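Local coordinates for DUF4439 domain-containing protein (Mycobacterium tuberculosis, PDB 2IB0) that is of unknown function but folds as a four-helix bundle of the ferritin-like kind, with a long crossover loop joining its second and third helices, at residues 25-30 with 76-81; 98-103 with 146-151; 36-41 with 85-90. All blocks are in the same frame, centred on the assembly; numbering follows the deposited sequence.

In the fold
Interactions 1 and 3 are two places where the crossover between helices 52-75 and 96-120 rests on helix 18-46. The loop leaves one end of the bundle at 76-81 and runs past 85-90 towards the other end. Their segments alternate along the chain. Their centres lie 19 Å apart. Interaction 2 pairs helix 96-120 with the C-terminal end of helix 124-150, on the opposite side of the chain's centre from interaction 1, centre to centre 31 Å. It does touch interaction 3, 17 Å away between centres: Leu102 CD1 packs on Pro90 CG at 3.7 Å, where the loop comes down to helix 96-120. With the function unknown, none can be tied to an active site.

Interaction 1 (25-30 with 76-81); sequences ALCDAL and RGVTAP
As helix 52-75 ends, the chain turns into the long crossover loop of this ferritin-like bundle and lays its first residues against helix 18-46. Arg76 comes first, its side chain extended from CG to NE so that the guanidinium arrives flat over Leu26: CD2 of Leu26 sits above the centre of one face, 3.9 Å from Arg76 CZ. The charged end is held from outside the pair, NH2 by salt bridges to Asp126 and Asp22 and NH1 by the carbonyl of Asn23's side chain. Gly77, with its positive phi of 82°, closes the helix in a Schellman motif. Val78 then drops CG1 onto the sulfur of Cys27, at 4.0 Å from SG. Ala80 brings its CB to 3.6 Å from Leu30 CD2. Pro81 gives the broadest touch of this segment: its ring lies over the turn between Cys27 and Leu30, with CD 3.8 Å from Cys27 SG and CG 3.6 Å from Leu30 CD2. Leu30 holds CG anti to its backbone N (chi1 175°), which sends the branch out under the loop, CD2 foremost. There CD2 also closes to 3.3 Å on the carbonyl O of Pro81, a buried oxygen with no polar partner in the model.

Interaction 2 (98-103 with 146-151); sequences DAARLA and RVLGAW
Helix segments 98-103 and 146-150 run nearly antiparallel, their directions 152° apart and their axes 9.6 Å apart at the closest. The backbones come nearest at Ala100 and Leu148, whose CA atoms are 6.4 Å apart, a spacing that the small side chain of Ala100 permits. Its methyl is met by Leu148 of the partner helix and by Trp151 just after it: Leu148 brings CD2 to 3.7 Å from Ala100 CB, and Trp151 sets CZ3 of its indole at 3.7 Å from the same CB. The indole folds back over the helix. Val147 CG1 lies 3.4 Å above one face of its ring, offset toward the rim, and Ala100 CB meets the six-membered part obliquely from that same side. The other branch of Leu148 turns to Arg101 and crosses its side chain at about a right angle, with CD1 3.7 Å from Arg101 CG. Arg101 then bends at chi3 (-75°) back along its own helix, where NH2 makes a salt bridge of 2.9 Å with Asp98 OD1, through the anti lone pair of that oxygen. The bond is bent, N-H...O 139°, and tilted from the guanidinium plane. Asp98 OD2 is bonded in turn to the backbone N of Ser94. Beyond the pair, Trp144 of helix 124-150 continues the packing on Ala100 and Ala103, while Ala99 and Leu102 face Leu46 and Val43 of helix 18-46.

Interaction 3 (36-41 with 85-90); sequences TIYGYG and AGYQLP
The crossover loop, midway through its run from helix 52-75 to helix 96-120, passes over helix 18-46 here and is met by one large side chain, that of Tyr38. Tyr38 holds CG anti to its backbone N (chi1 168°), so the ring stands out from the helix and slides beneath the extended backbone of Gly86 and Tyr87. The amide N of Tyr87 lies over one face of that ring, 3.6 Å from Tyr38 CE2. Farther out on the phenol, its OH comes to 4.0 Å from Gly86 CA.

Tyr87 uses its side chain as well. CB touches Tyr38 CE2 at 3.7 Å, and the ring, turned beside its own backbone N, brings CD2 to 3.7 Å from Tyr38 CD2. The two aromatic planes meet obliquely, at 55°, with their centroids 5.4 Å apart. Tyr87 continues onto His34 and Ala35, one turn back along the helix, and its OH is bonded by the backbone N of Ala84, which pins the far end of the ring to the loop itself.

Two residues on, Leu89 settles its CD2 in the angle between Tyr38 and the helix backbone, 3.9 Å from Tyr38 CE2 and 3.9 Å from Gly39 CA. At Gly39 the methyl packs directly on the helix backbone. On the inner side of the same helix, Tyr40 reaches helix 96-120 and bonds Glu107. A long connection laid along the outside of the bundle, joining two helices that run the same way, is the hallmark of the ferritin-like topology.

Interaction 1 (25-30 with 76-81)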
# COMPACT_ATOMS: atom_id res chain seq x y z
N ALA A 25 8.67 13.74 10.82
CA ALA A 25 7.88 13.02 9.85
C ALA A 25 6.51 12.66 10.43
O ALA A 25 5.54 12.65 9.72
CB ALA A 25 8.64 11.73 9.35
N LEU A 26 6.45 12.26 11.69
CA LEU A 26 5.19 11.75 12.21
C LEU A 26 4.21 12.89 12.52
O LEU A 26 2.97 12.71 12.39
CB LEU A 26 5.45 10.87 13.45
CG LEU A 26 4.24 10.18 14.11
CD1 LEU A 26 3.58 9.16 13.22
CD2 LEU A 26 4.55 9.61 15.50
N CYS A 27 4.76 14.05 12.95
CA CYS A 27 3.98 15.27 13.07
C CYS A 27 3.40 15.69 11.73
O CYS A 27 2.24 16.01 11.65
CB CYS A 27 4.78 16.43 13.72
SG CYS A 27 5.08 16.19 15.50
N ASP A 28 4.20 15.68 10.66
CA ASP A 28 3.67 15.98 9.31
C ASP A 28 2.53 15.04 8.93
O ASP A 28 1.57 15.46 8.31
CB ASP A 28 4.72 15.83 8.23
CG ASP A 28 5.77 16.90 8.27
OD1 ASP A 28 5.51 17.99 8.81
OD2 ASP A 28 6.89 16.62 7.78
N ALA A 29 2.63 13.78 9.33
CA ALA A 29 1.70 12.77 8.84
C ALA A 29 0.41 12.96 9.59
O ALA A 29 -0.65 12.83 9.02
CB ALA A 29 2.26 11.38 9.10
N LEU A 30 0.54 13.33 10.87
CA LEU A 30 -0.63 13.65 11.70
C LEU A 30 -1.41 14.87 11.16
O LEU A 30 -2.64 14.87 11.17
CB LEU A 30 -0.22 13.91 13.16
CG LEU A 30 -1.39 14.38 14.02
CD1 LEU A 30 -2.58 13.42 13.93
CD2 LEU A 30 -0.98 14.67 15.52
N ARG A 76 6.48 9.58 22.91
CA ARG A 76 7.76 10.18 22.55
C ARG A 76 8.10 11.48 23.33
O ARG A 76 9.21 12.00 23.19
CB ARG A 76 7.78 10.50 21.06
CG ARG A 76 7.67 9.30 20.15
CD ARG A 76 7.78 9.74 18.72
NE ARG A 76 7.80 8.62 17.76
CZ ARG A 76 8.18 8.75 16.50
NH1 ARG A 76 8.59 9.93 16.04
NH2 ARG A 76 8.12 7.70 15.69
N GLY A 77 7.15 12.00 24.11
CA GLY A 77 7.32 13.29 24.79
C GLY A 77 7.02 14.47 23.88
O GLY A 77 7.49 15.60 24.11
N VAL A 78 6.21 14.23 22.86
CA VAL A 78 5.83 15.28 21.94
C VAL A 78 4.33 15.55 22.09
O VAL A 78 3.51 14.63 22.03
CB VAL A 78 6.16 14.90 20.44
CG1 VAL A 78 5.68 15.97 19.48
CG2 VAL A 78 7.66 14.64 20.26
N THR A 79 3.96 16.81 22.28
CA THR A 79 2.54 17.17 22.29
C THR A 79 2.11 17.30 20.83
O THR A 79 2.70 18.07 20.06
CB THR A 79 2.26 18.51 23.02
OG1 THR A 79 3.05 19.54 22.40
CG2 THR A 79 2.59 18.43 24.54
N ALA A 80 1.10 16.51 20.46
CA ALA A 80 0.61 16.45 19.08
C ALA A 80 0.18 17.82 18.50
O ALA A 80 -0.43 18.64 19.22
CB ALA A 80 -0.54 15.45 19.00
N PRO A 81 0.52 18.08 17.21
CA PRO A 81 -0.23 19.10 16.47
C PRO A 81 -1.74 18.81 16.55
O PRO A 81 -2.17 17.67 16.33
CB PRO A 81 0.27 18.94 15.01
CG PRO A 81 1.05 17.65 14.97
CD PRO A 81 1.60 17.50 16.38

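Interaction 2 (98-103 with 146-151)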
# COMPACT_ATOMS: atom_id res chain seq x y z
N ASP A 98 -16.09 15.92 -8.48
CA ASP A 98 -14.89 16.53 -7.94
C ASP A 98 -14.48 15.85 -6.65
O ASP A 98 -13.30 15.85 -6.31
CB ASP A 98 -15.09 17.98 -7.65
CG ASP A 98 -15.35 18.78 -8.88
OD1 ASP A 98 -14.82 18.42 -9.94
OD2 ASP A 98 -16.07 19.79 -8.76
N ALA A 99 -15.45 15.30 -5.93
CA ALA A 99 -15.23 14.79 -4.57
C ALA A 99 -14.42 13.48 -4.54
O ALA A 99 -13.57 13.30 -3.65
CB ALA A 99 -16.55 14.59 -3.86
N ALA A 100 -14.74 12.56 -5.45
CA ALA A 100 -13.90 11.38 -5.74
C ALA A 100 -12.42 11.73 -6.14
O ALA A 100 -11.49 11.11 -5.64
CB ALA A 100 -14.57 10.51 -6.78
N ARG A 101 -12.22 12.73 -7.00
CA ARG A 101 -10.88 13.20 -7.29
C ARG A 101 -10.20 13.76 -6.04
O ARG A 101 -9.00 13.59 -5.84
CB ARG A 101 -10.90 14.27 -8.38
CG ARG A 101 -11.06 13.71 -9.79
CD ARG A 101 -10.85 14.81 -10.91
NE ARG A 101 -12.00 15.75 -11.05
CZ ARG A 101 -13.16 15.43 -11.66
NH1 ARG A 101 -13.35 14.19 -12.14
NH2 ARG A 101 -14.14 16.33 -11.77
N LEU A 102 -10.96 14.47 -5.22
CA LEU A 102 -10.42 15.03 -3.98
C LEU A 102 -9.97 13.88 -3.09
O LEU A 102 -8.92 13.96 -2.48
CB LEU A 102 -11.49 15.87 -3.24
CG LEU A 102 -11.16 16.44 -1.85
CD1 LEU A 102 -9.90 17.29 -1.90
CD2 LEU A 102 -12.36 17.26 -1.32
N ALA A 103 -10.83 12.88 -2.96
CA ALA A 103 -10.52 11.71 -2.13
C ALA A 103 -9.23 11.02 -2.61
O ALA A 103 -8.38 10.67 -1.81
CB ALA A 103 -11.67 10.71 -2.15
N ARG A 146 -11.38 3.57 -8.78
CA ARG A 146 -12.34 2.62 -9.30
C ARG A 146 -13.73 3.28 -9.36
O ARG A 146 -14.47 3.08 -10.32
CB ARG A 146 -12.36 1.37 -8.43
CG ARG A 146 -13.11 0.21 -8.99
CD ARG A 146 -12.69 -1.06 -8.21
NE ARG A 146 -11.31 -1.46 -8.53
CZ ARG A 146 -10.38 -1.87 -7.65
NH1 ARG A 146 -10.62 -1.93 -6.35
NH2 ARG A 146 -9.17 -2.20 -8.09
N VAL A 147 -14.08 4.08 -8.35
CA VAL A 147 -15.28 4.91 -8.43
C VAL A 147 -15.25 5.88 -9.64
O VAL A 147 -16.18 5.90 -10.46
CB VAL A 147 -15.56 5.65 -7.07
CG1 VAL A 147 -16.74 6.62 -7.21
CG2 VAL A 147 -15.86 4.62 -5.98
N LEU A 148 -14.19 6.69 -9.78
CA LEU A 148 -14.07 7.60 -10.94
C LEU A 148 -14.21 6.88 -12.27
O LEU A 148 -14.91 7.35 -13.14
CB LEU A 148 -12.71 8.32 -10.94
CG LEU A 148 -12.60 9.45 -9.92
CD1 LEU A 148 -11.16 9.97 -9.85
CD2 LEU A 148 -13.59 10.56 -10.30
N GLY A 149 -13.47 5.77 -12.43
CA GLY A 149 -13.46 4.95 -13.67
C GLY A 149 -14.81 4.38 -14.08
O GLY A 149 -15.02 4.07 -15.25
N ALA A 150 -15.71 4.18 -13.12
CA ALA A 150 -17.10 3.79 -13.34
C ALA A 150 -18.05 4.99 -13.62
O ALA A 150 -19.24 4.79 -13.96
CB ALA A 150 -17.62 2.98 -12.12
N TRP A 151 -17.56 6.22 -13.46
CA TRP A 151 -18.38 7.34 -13.85
C TRP A 151 -17.98 7.86 -15.22
O TRP A 151 -16.85 7.64 -15.64
CB TRP A 151 -18.27 8.48 -12.84
CG TRP A 151 -18.80 8.15 -11.50
CD1 TRP A 151 -19.67 7.15 -11.18
CD2 TRP A 151 -18.57 8.90 -10.29
NE1 TRP A 151 -19.93 7.19 -9.82
CE2 TRP A 151 -19.26 8.25 -9.25
CE3 TRP A 151 -17.80 10.04 -10.00
CZ2 TRP A 151 -19.26 8.72 -7.94
CZ3 TRP A 151 -17.78 10.53 -8.64
CH2 TRP A 151 -18.50 9.85 -7.64

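Interaction 3 (36-41 with 85-90)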
# COMPACT_ATOMS: atom_id res chain seq x y z
N THR A 36 -7.12 15.47 6.04
CA THR A 36 -7.88 14.46 5.30
C THR A 36 -9.25 14.21 5.87
O THR A 36 -10.21 14.09 5.11
CB THR A 36 -7.14 13.12 5.26
OG1 THR A 36 -5.98 13.31 4.47
CG2 THR A 36 -7.97 12.10 4.58
N ILE A 37 -9.33 14.10 7.20
CA ILE A 37 -10.59 13.92 7.90
C ILE A 37 -11.51 15.13 7.62
O ILE A 37 -12.69 14.95 7.33
CB ILE A 37 -10.36 13.76 9.45
CG1 ILE A 37 -9.67 12.43 9.75
CG2 ILE A 37 -11.66 14.07 10.30
CD1 ILE A 37 -8.80 12.50 11.00
N TYR A 38 -10.95 16.34 7.67
CA TYR A 38 -11.71 17.53 7.28
C TYR A 38 -12.19 17.42 5.82
O TYR A 38 -13.34 17.75 5.51
CB TYR A 38 -10.83 18.77 7.50
CG TYR A 38 -11.31 20.07 6.91
CD1 TYR A 38 -12.21 20.87 7.62
CD2 TYR A 38 -10.82 20.54 5.69
CE1 TYR A 38 -12.64 22.11 7.12
CE2 TYR A 38 -11.26 21.81 5.18
CZ TYR A 38 -12.17 22.57 5.89
OH TYR A 38 -12.59 23.82 5.47
N GLY A 39 -11.33 16.94 4.93
CA GLY A 39 -11.68 16.91 3.52
C GLY A 39 -12.77 15.90 3.23
O GLY A 39 -13.56 16.07 2.30
N TYR A 40 -12.80 14.81 3.98
CA TYR A 40 -13.82 13.80 3.74
C TYR A 40 -15.21 14.26 4.18
O TYR A 40 -16.19 13.72 3.71
CB TYR A 40 -13.48 12.48 4.40
CG TYR A 40 -12.75 11.47 3.54
CD1 TYR A 40 -11.44 11.11 3.81
CD2 TYR A 40 -13.38 10.90 2.42
CE1 TYR A 40 -10.75 10.16 2.99
CE2 TYR A 40 -12.72 9.99 1.61
CZ TYR A 40 -11.39 9.62 1.90
OH TYR A 40 -10.74 8.67 1.11
N GLY A 41 -15.29 15.24 5.09
CA GLY A 41 -16.55 15.92 5.34
C GLY A 41 -17.10 16.51 4.04
O GLY A 41 -18.30 16.45 3.80
N ALA A 85 -8.84 24.96 12.42
CA ALA A 85 -10.31 25.19 12.28
C ALA A 85 -10.84 24.89 10.86
O ALA A 85 -11.79 24.10 10.69
CB ALA A 85 -10.64 26.62 12.70
N GLY A 86 -10.22 25.52 9.87
CA GLY A 86 -10.36 25.14 8.46
C GLY A 86 -9.02 24.83 7.80
O GLY A 86 -7.94 25.07 8.37
N TYR A 87 -9.09 24.25 6.60
CA TYR A 87 -7.92 23.98 5.76
C TYR A 87 -8.24 24.59 4.42
O TYR A 87 -9.38 24.91 4.13
CB TYR A 87 -7.62 22.48 5.62
CG TYR A 87 -7.08 21.89 6.91
CD1 TYR A 87 -5.70 21.82 7.16
CD2 TYR A 87 -7.95 21.43 7.91
CE1 TYR A 87 -5.22 21.32 8.37
CE2 TYR A 87 -7.47 20.89 9.09
CZ TYR A 87 -6.12 20.86 9.32
OH TYR A 87 -5.67 20.37 10.52
N GLN A 88 -7.20 24.83 3.64
CA GLN A 88 -7.36 25.06 2.25
C GLN A 88 -7.30 23.62 1.67
O GLN A 88 -6.30 22.93 1.83
CB GLN A 88 -6.19 25.93 1.81
CG GLN A 88 -6.01 26.09 0.34
CD GLN A 88 -7.12 26.85 -0.30
OE1 GLN A 88 -7.60 26.46 -1.36
NE2 GLN A 88 -7.56 27.94 0.33
N LEU A 89 -8.40 23.14 1.06
CA LEU A 89 -8.41 21.86 0.36
C LEU A 89 -7.34 21.83 -0.76
O LEU A 89 -7.04 22.87 -1.38
CB LEU A 89 -9.79 21.55 -0.25
CG LEU A 89 -11.04 21.33 0.61
CD1 LEU A 89 -12.26 21.06 -0.29
CD2 LEU A 89 -10.83 20.24 1.60
N PRO A 90 -6.81 20.63 -1.05
CA PRO A 90 -5.81 20.47 -2.13
C PRO A 90 -6.32 20.82 -3.54
O PRO A 90 -5.52 21.08 -4.46
CB PRO A 90 -5.39 19.00 -2.01
CG PRO A 90 -6.43 18.31 -1.21
CD PRO A 90 -7.11 19.35 -0.36